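Local coordinates for protein ribosomal RNA methyltransferase, putative (Plasmodium falciparum, PDB 2PLW) that binds S-adenosylmethionine through an FtsJ-like methyltransferase domain and probably methylates the 2'-O of uridine in ribosomal RNA, at residues T165-K168 / G169-L173. Sequence-based numbering, arbitrary orientation.
Sequences TYLK and GMFQL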
loop_
_atom_site.group_PDB
_atom_site.type_symbol
_atom_site.label_atom_id
_atom_site.label_comp_id
_atom_site.label_asym_id
_atom_site.label_seq_id
_atom_site.Cartn_x
_atom_site.Cartn_y
_atom_site.Cartn_z
ATOM N N THR A 165 5.325 13.148 -9.513
ATOM C CA THR A 165 4.627 13.893 -10.562
ATOM C C THR A 165 3.639 13.010 -11.304
ATOM O O THR A 165 2.516 13.414 -11.637
ATOM C CB THR A 165 5.626 14.533 -11.511
ATOM O OG1 THR A 165 6.344 15.525 -10.773
ATOM C CG2 THR A 165 4.920 15.174 -12.698
ATOM N N TYR A 166 4.043 11.771 -11.524
ATOM C CA TYR A 166 3.155 10.836 -12.167
ATOM C C TYR A 166 1.884 10.644 -11.323
ATOM O O TYR A 166 0.762 10.658 -11.838
ATOM C CB TYR A 166 3.892 9.510 -12.369
ATOM C CG TYR A 166 3.063 8.473 -13.063
ATOM C CD1 TYR A 166 2.531 8.700 -14.328
ATOM C CD2 TYR A 166 2.817 7.246 -12.449
ATOM C CE1 TYR A 166 1.760 7.719 -14.974
ATOM C CE2 TYR A 166 2.063 6.272 -13.084
ATOM C CZ TYR A 166 1.535 6.516 -14.335
ATOM O OH TYR A 166 0.790 5.517 -14.928
ATOM N N LEU A 167 2.060 10.501 -10.015
ATOM C CA LEU A 167 0.915 10.291 -9.118
ATOM C C LEU A 167 -0.001 11.518 -9.036
ATOM O O LEU A 167 -1.209 11.375 -8.906
ATOM C CB LEU A 167 1.401 9.873 -7.727
ATOM C CG LEU A 167 1.954 8.440 -7.705
ATOM C CD1 LEU A 167 2.832 8.210 -6.497
ATOM C CD2 LEU A 167 0.853 7.374 -7.755
ATOM N N LYS A 168 0.593 12.706 -9.151
ATOM C CA LYS A 168 -0.148 13.969 -9.169
ATOM C C LYS A 168 -1.062 14.038 -10.374
ATOM O O LYS A 168 -1.981 14.855 -10.429
ATOM C CB LYS A 168 0.811 15.150 -9.181
ATOM C CG LYS A 168 1.465 15.423 -7.846
ATOM C CD LYS A 168 2.373 16.621 -7.909
ATOM C CE LYS A 168 2.924 16.941 -6.541
ATOM N NZ LYS A 168 3.728 18.202 -6.624
ATOM N N GLY A 169 -0.825 13.165 -11.350
ATOM C CA GLY A 169 -1.714 13.045 -12.479
ATOM C C GLY A 169 -2.967 12.240 -12.198
ATOM O O GLY A 169 -3.865 12.193 -13.033
ATOM N N MET A 170 -3.058 11.606 -11.033
ATOM C CA MET A 170 -4.263 10.857 -10.740
ATOM C C MET A 170 -4.897 11.120 -9.371
ATOM O O MET A 170 -5.989 10.628 -9.102
ATOM C CB MET A 170 -4.085 9.366 -11.044
ATOM C CG MET A 170 -3.082 8.639 -10.239
ATOM S SD MET A 170 -2.655 7.092 -11.118
ATOM C CE MET A 170 -0.972 7.414 -11.576
ATOM N N PHE A 171 -4.192 11.868 -8.527
ATOM C CA PHE A 171 -4.680 12.256 -7.208
ATOM C C PHE A 171 -4.731 13.769 -7.076
ATOM O O PHE A 171 -3.900 14.487 -7.641
ATOM C CB PHE A 171 -3.763 11.724 -6.106
ATOM C CG PHE A 171 -3.829 10.250 -5.927
ATOM C CD1 PHE A 171 -4.704 9.683 -5.003
ATOM C CD2 PHE A 171 -3.019 9.409 -6.710
ATOM C CE1 PHE A 171 -4.766 8.315 -4.840
ATOM C CE2 PHE A 171 -3.068 8.023 -6.558
ATOM C CZ PHE A 171 -3.950 7.460 -5.612
ATOM N N GLN A 172 -5.666 14.248 -6.266
ATOM C CA GLN A 172 -5.708 15.675 -6.017
ATOM C C GLN A 172 -4.399 16.188 -5.438
ATOM O O GLN A 172 -3.901 17.224 -5.896
ATOM C CB GLN A 172 -6.854 16.021 -5.093
ATOM C CG GLN A 172 -6.998 17.531 -4.915
ATOM C CD GLN A 172 -7.891 17.840 -3.761
ATOM O OE1 GLN A 172 -8.578 16.962 -3.268
ATOM N NE2 GLN A 172 -7.853 19.090 -3.274
ATOM N N LEU A 173 -3.854 15.487 -4.436
ATOM C CA LEU A 173 -2.605 15.915 -3.783
ATOM C C LEU A 173 -1.676 14.742 -3.539
ATOM O O LEU A 173 -2.124 13.652 -3.198
ATOM C CB LEU A 173 -2.828 16.614 -2.433
ATOM C CG LEU A 173 -4.016 17.408 -1.879
ATOM C CD1 LEU A 173 -4.922 16.502 -1.073
ATOM C CD2 LEU A 173 -3.473 18.515 -0.961
#
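At the C-terminal end of helix 160-168 the chain winds down into the edge strand 171-176, and the carbonyl of Leu167 holds the turn, accepting from the amides of both Met170 and Phe171. The Met170 N to Leu167 O bond is short and straight (2.8 Å, 164° at the hydrogen), yet its donor stands above the carbonyl plane. Phe171 N, 3.0 Å from Leu167 O, arrives nearly in line with the C=O bond instead. One step earlier, Gly169 N donates to Tyr166 O over 3.0 Å, whereas its helical i to i+4 bond to Thr165 O is long and weak at 3.4 Å, consistent with a turn tightening from i to i+4 toward i to i+3 bonding.

Two apolar pairings flank the turn. The bend at chi3 of Met170 (112°) brings CE over one face of the Tyr166 ring, displaced toward its rim; a CE-to-centroid distance of 3.9 Å, 24° off the normal, supports a CH-pi contact. Leu167 and Phe171 run side by side, CD2 of Leu167 lying 4.2 Å from CE2 of Phe171, while Leu167 O meets the Phe171 ring at its edge, in plane.

Leu167 and Phe171 both pack on Cys193 of strand 188-196 and Tyr150 of strand 148-155, and Phe171 also touches Met140 of helix 122-143. This junction thus joins the last helix to edge strand 171-176, which pairs antiparallel with strand 188-196 in the Rossmann-like methyltransferase sheet.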